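Local coordinates for protein leucyl aminopeptidase (Trypanosoma brucei brucei, PDB 5NTD) that probably removes N-terminal amino acids, leucine among them, from peptides as a metal-dependent M17 leucyl aminopeptidase, held here with manganese and the inhibitor bestatin, at residues H311-G314 with G315-V319; M464-R467 with D468-G471; F478-T481 with H482-P485. All coordinates share one frame; numbering follows the deposited sequence.

All three contacts are local, at helix ends and loops of the catalytic domain, and they follow one another along the chain without interlocking. Contact 1 (311-319) supplies a manganese ligand and starts the helix behind it; contact 2 (464-471) lies at the outer end of the pocket, where an arginine covers the leucine-like end of bestatin. The inhibitor therefore spans the two, whose centres are 25 Å apart and whose nearest atoms are about 13 Å apart. Contact 3 (478-485) ends the helix that contact 2 begins, with nearest atoms about 8 Å from contact 2. It does not touch the inhibitor; its Ile-479 side chain is about 11 Å from the bound bestatin.

Contact 1 (H311-G314 with G315-V319); sequences HDMG and GAAAV. With MN (manganese (II) ion), chain B; BES (2-(3-amino-2-hydroxy-4-phenyl-butyrylamino)-4-methyl-pentanoic acid), chain C.
Beside the manganese site, residues 311-314 run through an N-cap into residues 315-319, the first turn of helix 314-328. Met-313 is the N-cap residue, and its carbonyl O accepts the first-turn hydrogen bond from Ala-317 N at 2.9 Å. Ala-318 N follows with a bond to Gly-314 O. The Met-313 side chain runs beside this turn: chi1 of 42° sets CG between the backbone N and the carbonyl carbon, and two further bends curl the chain until CE meets Ala-317 CB at 3.7 Å. Leu-212, Val-213 and Cys-209 of helix 196-214 pack against this pair. A water bridges the step into the helix, donating to Asp-312 O and accepting from Gly-315 N at 2.8 Å. The Asp-312 carboxylate turns the other way, where OD2 binds manganese at 1.9 Å and OD1 lies 2.6 Å from the bestatin amine N2. Lys-289, Asp-294 and Glu-373 also bind this metal, and Thr-401 hydrogen-bonds Asp-312 OD1. With one carboxylate oxygen on the metal and the other tied to Thr-401, the rotation of the Asp-312 carboxylate is fixed, and the metal ligand sits just ahead of the N-cap, two residues before the buried helix begins.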
loop_
_atom_site.group_PDB
_atom_site.type_symbol
_atom_site.label_atom_id
_atom_site.label_comp_id
_atom_site.label_asym_id
_atom_site.label_seq_id
_atom_site.Cartn_x
_atom_site.Cartn_y
_atom_site.Cartn_z
ATOM N N HIS G 311 -9.526 -23.819 -0.730
ATOM C CA HIS G 311 -9.495 -24.471 0.576
ATOM C C HIS G 311 -10.598 -24.004 1.536
ATOM O O HIS G 311 -10.741 -24.569 2.630
ATOM C CB HIS G 311 -8.163 -24.295 1.284
ATOM C CG HIS G 311 -6.996 -24.867 0.552
ATOM N ND1 HIS G 311 -5.712 -24.466 0.807
ATOM C CD2 HIS G 311 -6.899 -25.801 -0.426
ATOM C CE1 HIS G 311 -4.872 -25.111 0.013
ATOM N NE2 HIS G 311 -5.568 -25.922 -0.749
ATOM N N ASP G 312 -11.402 -23.035 1.112
ATOM C CA ASP G 312 -12.347 -22.367 2.025
ATOM C C ASP G 312 -13.587 -23.218 2.314
ATOM O O ASP G 312 -14.488 -22.812 3.055
ATOM C CB ASP G 312 -12.754 -20.968 1.517
ATOM C CG ASP G 312 -12.968 -19.993 2.625
ATOM O OD1 ASP G 312 -12.345 -20.172 3.711
ATOM O OD2 ASP G 312 -13.728 -18.961 2.501
ATOM N N MET G 313 -13.625 -24.389 1.704
ATOM C CA MET G 313 -14.653 -25.414 2.023
ATOM C C MET G 313 -14.087 -26.526 2.936
ATOM O O MET G 313 -14.701 -27.554 3.149
ATOM C CB MET G 313 -15.358 -25.959 0.779
ATOM C CG MET G 313 -14.487 -26.237 -0.421
ATOM S SD MET G 313 -13.074 -27.251 -0.025
ATOM C CE MET G 313 -13.922 -28.809 0.284
ATOM N N GLY G 314 -12.906 -26.282 3.483
ATOM C CA GLY G 314 -12.208 -27.270 4.314
ATOM C C GLY G 314 -12.962 -27.700 5.556
ATOM O O GLY G 314 -12.864 -28.828 5.988
ATOM N N GLY G 315 -13.730 -26.790 6.115
ATOM C CA GLY G 315 -14.595 -27.093 7.277
ATOM C C GLY G 315 -15.767 -27.977 6.887
ATOM O O GLY G 315 -16.150 -28.886 7.618
ATOM N N ALA G 316 -16.342 -27.705 5.734
ATOM C CA ALA G 316 -17.452 -28.545 5.212
ATOM C C ALA G 316 -16.961 -29.962 4.886
ATOM O O ALA G 316 -17.625 -30.941 5.160
ATOM C CB ALA G 316 -18.096 -27.921 3.993
ATOM N N ALA G 317 -15.803 -30.035 4.280
ATOM C CA ALA G 317 -15.200 -31.313 3.970
ATOM C C ALA G 317 -14.906 -32.087 5.250
ATOM O O ALA G 317 -15.124 -33.297 5.311
ATOM C CB ALA G 317 -13.920 -31.156 3.163
ATOM N N ALA G 318 -14.412 -31.387 6.253
ATOM C CA ALA G 318 -14.069 -32.016 7.511
ATOM C C ALA G 318 -15.305 -32.666 8.183
ATOM O O ALA G 318 -15.281 -33.822 8.552
ATOM C CB ALA G 318 -13.433 -31.026 8.462
ATOM N N VAL G 319 -16.369 -31.890 8.332
ATOM C CA VAL G 319 -17.589 -32.404 8.947
ATOM C C VAL G 319 -18.247 -33.476 8.071
ATOM O O VAL G 319 -18.767 -34.467 8.568
ATOM C CB VAL G 319 -18.613 -31.323 9.313
ATOM C CG1 VAL G 319 -18.012 -30.373 10.338
ATOM C CG2 VAL G 319 -19.137 -30.564 8.110
HETATM MN MN MN B . -13.808 -17.378 3.615
HETATM N N2 BES C . -11.904 -17.667 4.233
HETATM C C1 BES C . -11.270 -16.497 4.838
HETATM C C6 BES C . -10.312 -16.850 6.002
HETATM C C7 BES C . -8.917 -17.288 5.651
HETATM C C8 BES C . -8.645 -18.612 5.332
HETATM C C12 BES C . -7.860 -16.389 5.694
HETATM C C9 BES C . -7.352 -19.019 5.018
HETATM C C11 BES C . -6.555 -16.795 5.374
HETATM C C10 BES C . -6.299 -18.107 5.028
HETATM C C2 BES C . -12.417 -15.572 5.298
HETATM O O2 BES C . -13.633 -15.680 4.496
HETATM C C3 BES C . -11.936 -14.155 5.184
HETATM O O3 BES C . -12.139 -13.640 4.059
HETATM N N1 BES C . -11.417 -13.662 6.319
HETATM C C4 BES C . -10.891 -12.340 6.491
HETATM C C13 BES C . -11.954 -11.368 6.991
HETATM C C14 BES C . -11.593 -9.891 6.839
HETATM C C15 BES C . -11.011 -9.449 5.502
HETATM C C16 BES C . -12.827 -9.049 7.057
HETATM C C5 BES C . -9.787 -12.331 7.493
HETATM O O1 BES C . -8.806 -11.630 7.249
HETATM O O4 BES C . -9.884 -13.000 8.526
HETATM O O HOH W 1 -14.246 -24.032 5.692
#

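Contact 2 (M464-R467 with D468-G471); sequences MERR and DNAG. With BES (2-(3-amino-2-hydroxy-4-phenyl-butyrylamino)-4-methyl-pentanoic acid), chain C.
Asp-468 comes first in the second half of this loop, its OD1 lying 3.7 Å from Arg-466 CB, an approach to the aliphatic base of the arginine. The charged ends stay apart, with Arg-466 NE and Asp-468 OD1 separated by 5.3 Å. Each has a nearer partner: Asp-468 OD1 forms a salt bridge with Arg-412 of the second subunit, while Arg-466 NE pairs with Glu-452 of its own chain. Asn-469 comes next, its CG anti to the backbone N (chi1 -165°), which carries the amide across to the arginine tip. There ND2 approaches Arg-466 NH2 at 3.4 Å, two donors that form no bond, and the amide and guanidinium planes stand 82° apart. Glu-452 OE2 is shared, taking a hydrogen bond from Asn-469 ND2 and a salt bridge from Arg-466 NE; Asn-469 OD1 accepts from the backbone N of Arg-412 of the second subunit. Ala-470 is the N-cap of helix 471-480 and packs on Thr-410 of that subunit. Gly-471 opens the helix, and the bent Met-464 side chain brings SD to 4.1 Å from its CA. Arg-467, exposed at the pocket, has bestatin C16 over one face of its guanidinium, with NH1 3.5 Å from C14. The whole is a loop that runs into the N-cap of helix 471-480 at a subunit interface, one arginine held within the polar network and the next lining the inhibitor site of an M17 aminopeptidase.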
loop_
_atom_site.group_PDB
_atom_site.type_symbol
_atom_site.label_atom_id
_atom_site.label_comp_id
_atom_site.label_asym_id
_atom_site.label_seq_id
_atom_site.Cartn_x
_atom_site.Cartn_y
_atom_site.Cartn_z
ATOM N N MET G 464 -16.012 -6.749 13.365
ATOM C CA MET G 464 -15.581 -5.989 14.567
ATOM C C MET G 464 -15.174 -4.556 14.209
ATOM O O MET G 464 -14.500 -4.339 13.238
ATOM C CB MET G 464 -14.393 -6.645 15.244
ATOM C CG MET G 464 -14.590 -8.110 15.582
ATOM S SD MET G 464 -13.120 -9.012 15.013
ATOM C CE MET G 464 -13.749 -9.278 13.326
ATOM N N GLU G 465 -15.616 -3.620 15.022
ATOM C CA GLU G 465 -15.158 -2.227 14.960
ATOM C C GLU G 465 -13.636 -2.155 15.130
ATOM O O GLU G 465 -12.959 -1.503 14.369
ATOM C CB GLU G 465 -15.859 -1.370 16.031
ATOM C CG GLU G 465 -15.465 0.111 16.122
ATOM C CD GLU G 465 -15.565 0.868 14.794
ATOM O OE1 GLU G 465 -16.365 0.487 13.915
ATOM O OE2 GLU G 465 -14.820 1.854 14.605
ATOM N N ARG G 466 -13.124 -2.908 16.085
ATOM C CA ARG G 466 -11.670 -3.029 16.321
ATOM C C ARG G 466 -11.198 -4.468 16.037
ATOM O O ARG G 466 -11.578 -5.402 16.721
ATOM C CB ARG G 466 -11.304 -2.646 17.754
ATOM C CG ARG G 466 -11.845 -1.291 18.167
ATOM C CD ARG G 466 -11.544 -0.944 19.607
ATOM N NE ARG G 466 -12.177 -1.862 20.552
ATOM C CZ ARG G 466 -12.109 -1.764 21.880
ATOM N NH1 ARG G 466 -11.440 -0.779 22.473
ATOM N NH2 ARG G 466 -12.715 -2.665 22.641
ATOM N N ARG G 467 -10.338 -4.617 15.043
ATOM C CA ARG G 467 -9.903 -5.944 14.568
ATOM C C ARG G 467 -8.757 -6.536 15.403
ATOM O O ARG G 467 -8.424 -7.716 15.300
ATOM C CB ARG G 467 -9.534 -5.885 13.092
ATOM C CG ARG G 467 -10.702 -5.400 12.204
ATOM C CD ARG G 467 -10.967 -6.175 10.904
ATOM N NE ARG G 467 -10.540 -5.595 9.611
ATOM C CZ ARG G 467 -10.046 -6.273 8.571
ATOM N NH1 ARG G 467 -9.771 -7.578 8.644
ATOM N NH2 ARG G 467 -9.756 -5.605 7.450
ATOM N N ASP G 468 -8.208 -5.713 16.274
ATOM C CA ASP G 468 -7.171 -6.160 17.222
ATOM C C ASP G 468 -7.699 -6.493 18.648
ATOM O O ASP G 468 -7.059 -6.196 19.663
ATOM C CB ASP G 468 -6.073 -5.105 17.309
ATOM C CG ASP G 468 -6.602 -3.717 17.684
ATOM O OD1 ASP G 468 -7.746 -3.554 18.172
ATOM O OD2 ASP G 468 -5.842 -2.771 17.448
ATOM N N ASN G 469 -8.879 -7.072 18.700
ATOM C CA ASN G 469 -9.546 -7.411 19.959
ATOM C C ASN G 469 -10.111 -8.843 19.984
ATOM O O ASN G 469 -11.321 -9.050 20.062
ATOM C CB ASN G 469 -10.653 -6.411 20.273
ATOM C CG ASN G 469 -11.129 -6.503 21.703
ATOM O OD1 ASN G 469 -10.456 -7.041 22.573
ATOM N ND2 ASN G 469 -12.332 -5.990 21.945
ATOM N N ALA G 470 -9.191 -9.797 19.866
ATOM C CA ALA G 470 -9.497 -11.255 19.871
ATOM C C ALA G 470 -10.356 -11.631 18.636
ATOM O O ALA G 470 -11.529 -11.935 18.738
ATOM C CB ALA G 470 -10.177 -11.667 21.149
ATOM N N GLY G 471 -9.717 -11.603 17.483
ATOM C CA GLY G 471 -10.401 -11.799 16.210
ATOM C C GLY G 471 -10.953 -13.199 15.973
ATOM O O GLY G 471 -11.974 -13.365 15.348
HETATM N N2 BES C . -11.904 -17.667 4.233
HETATM C C1 BES C . -11.270 -16.497 4.838
HETATM C C6 BES C . -10.312 -16.850 6.002
HETATM C C7 BES C . -8.917 -17.288 5.651
HETATM C C8 BES C . -8.645 -18.612 5.332
HETATM C C12 BES C . -7.860 -16.389 5.694
HETATM C C9 BES C . -7.352 -19.019 5.018
HETATM C C11 BES C . -6.555 -16.795 5.374
HETATM C C10 BES C . -6.299 -18.107 5.028
HETATM C C2 BES C . -12.417 -15.572 5.298
HETATM O O2 BES C . -13.633 -15.680 4.496
HETATM C C3 BES C . -11.936 -14.155 5.184
HETATM O O3 BES C . -12.139 -13.640 4.059
HETATM N N1 BES C . -11.417 -13.662 6.319
HETATM C C4 BES C . -10.891 -12.340 6.491
HETATM C C13 BES C . -11.954 -11.368 6.991
HETATM C C14 BES C . -11.593 -9.891 6.839
HETATM C C15 BES C . -11.011 -9.449 5.502
HETATM C C16 BES C . -12.827 -9.049 7.057
HETATM C C5 BES C . -9.787 -12.331 7.493
HETATM O O1 BES C . -8.806 -11.630 7.249
HETATM O O4 BES C . -9.884 -13.000 8.526
#

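Contact 3 (F478-T481 with H482-P485)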
loop_
_atom_site.group_PDB
_atom_site.type_symbol
_atom_site.label_atom_id
_atom_site.label_comp_id
_atom_site.label_asym_id
_atom_site.label_seq_id
_atom_site.Cartn_x
_atom_site.Cartn_y
_atom_site.Cartn_z
ATOM N N PHE G 478 -19.924 -14.156 16.892
ATOM C CA PHE G 478 -20.930 -13.794 15.889
ATOM C C PHE G 478 -21.856 -14.989 15.624
ATOM O O PHE G 478 -23.078 -14.877 15.588
ATOM C CB PHE G 478 -20.300 -13.345 14.570
ATOM C CG PHE G 478 -21.305 -13.048 13.503
ATOM C CD1 PHE G 478 -21.847 -14.064 12.735
ATOM C CD2 PHE G 478 -21.740 -11.748 13.280
ATOM C CE1 PHE G 478 -22.795 -13.791 11.758
ATOM C CE2 PHE G 478 -22.694 -11.466 12.305
ATOM C CZ PHE G 478 -23.216 -12.479 11.541
ATOM N N ILE G 479 -21.222 -16.114 15.402
ATOM C CA ILE G 479 -21.935 -17.367 15.081
ATOM C C ILE G 479 -22.908 -17.731 16.222
ATOM O O ILE G 479 -24.040 -18.075 15.968
ATOM C CB ILE G 479 -20.961 -18.521 14.851
ATOM C CG1 ILE G 479 -20.102 -18.243 13.623
ATOM C CG2 ILE G 479 -21.736 -19.815 14.663
ATOM C CD1 ILE G 479 -18.855 -19.112 13.541
ATOM N N THR G 480 -22.464 -17.552 17.464
ATOM C CA THR G 480 -23.281 -17.902 18.639
ATOM C C THR G 480 -24.570 -17.082 18.741
ATOM O O THR G 480 -25.574 -17.583 19.218
ATOM C CB THR G 480 -22.538 -17.819 19.986
ATOM O OG1 THR G 480 -22.191 -16.474 20.292
ATOM C CG2 THR G 480 -21.297 -18.661 19.931
ATOM N N THR G 481 -24.542 -15.848 18.251
ATOM C CA THR G 481 -25.728 -14.981 18.316
ATOM C C THR G 481 -26.888 -15.553 17.489
ATOM O O THR G 481 -28.023 -15.142 17.667
ATOM C CB THR G 481 -25.476 -13.541 17.840
ATOM O OG1 THR G 481 -25.231 -13.523 16.422
ATOM C CG2 THR G 481 -24.311 -12.905 18.604
ATOM N N HIS G 482 -26.578 -16.479 16.602
ATOM C CA HIS G 482 -27.605 -17.111 15.747
ATOM C C HIS G 482 -28.010 -18.540 16.154
ATOM O O HIS G 482 -28.737 -19.223 15.457
ATOM C CB HIS G 482 -27.152 -17.059 14.317
ATOM C CG HIS G 482 -26.874 -15.668 13.886
ATOM N ND1 HIS G 482 -27.874 -14.722 13.731
ATOM C CD2 HIS G 482 -25.704 -15.019 13.692
ATOM C CE1 HIS G 482 -27.331 -13.568 13.408
ATOM N NE2 HIS G 482 -26.017 -13.721 13.369
ATOM N N LEU G 483 -27.533 -18.967 17.310
ATOM C CA LEU G 483 -27.997 -20.227 17.921
ATOM C C LEU G 483 -29.438 -20.035 18.350
ATOM O O LEU G 483 -29.815 -18.966 18.831
ATOM C CB LEU G 483 -27.166 -20.608 19.146
ATOM C CG LEU G 483 -25.726 -21.044 18.824
ATOM C CD1 LEU G 483 -24.858 -21.038 20.047
ATOM C CD2 LEU G 483 -25.726 -22.416 18.159
ATOM N N SER G 484 -30.252 -21.054 18.133
ATOM C CA SER G 484 -31.661 -21.012 18.601
ATOM C C SER G 484 -31.728 -20.910 20.115
ATOM O O SER G 484 -30.909 -21.508 20.795
ATOM C CB SER G 484 -32.410 -22.262 18.170
ATOM O OG SER G 484 -33.755 -22.247 18.654
ATOM N N PRO G 485 -32.697 -20.148 20.649
ATOM C CA PRO G 485 -32.976 -20.178 22.090
ATOM C C PRO G 485 -33.372 -21.573 22.633
ATOM O O PRO G 485 -33.152 -21.865 23.790
ATOM C CB PRO G 485 -34.160 -19.231 22.233
ATOM C CG PRO G 485 -34.126 -18.365 21.032
ATOM C CD PRO G 485 -33.557 -19.193 19.939
HETATM O O HOH W 2 -30.629 -16.409 17.779
#
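Chi1 of 177° in Phe-478 sets CG anti to the amide nitrogen, and chi1 of -57° in His-482 sets CG beside the nitrogen and anti to the carbonyl carbon; from positions four residues apart, the two rings are thereby sent to the same side of the helix end. His-482 NE2 sits over one face of the Phe-478 ring, 3.6 Å from CZ. The rings meet obliquely, with centroids 5.0 Å apart and planes at 54°. Thr-481 OG1 covers one face of the imidazole, 3.0 Å above its plane and displaced toward the rim. That hydroxyl donates to Phe-478 O at 2.7 Å, in the carbonyl plane, which fixes its rotation and holds the oxygen over the histidine. The weak backbone bond from Thr-481 N reaches the same carbonyl, so Phe-478 O takes two donors from one residue.

The chain then leaves the helix through a type I turn from Thr-480 to Leu-483. His-482 N bonds to Ile-479 O at 3.1 Å, and Leu-483 N to Thr-480 O at 3.1 Å. Leu-483 doubles back so that CD1 touches Thr-480 CB at 4.0 Å. A water donates to both Thr-481 O and Leu-483 O, linking the two carbonyls.

Around this end of helix 471-480, Ile-479 and Leu-483 pack on Val-382 of helix 374-387, and Thr-480 and Leu-483 on His-491 of strand 490-495. Ser-361 hydrogen-bonds His-482 ND1, and Met-460 of strand 460-461 touches Phe-478, Thr-481 and His-482, so the turn joins the helix to the strands beside it.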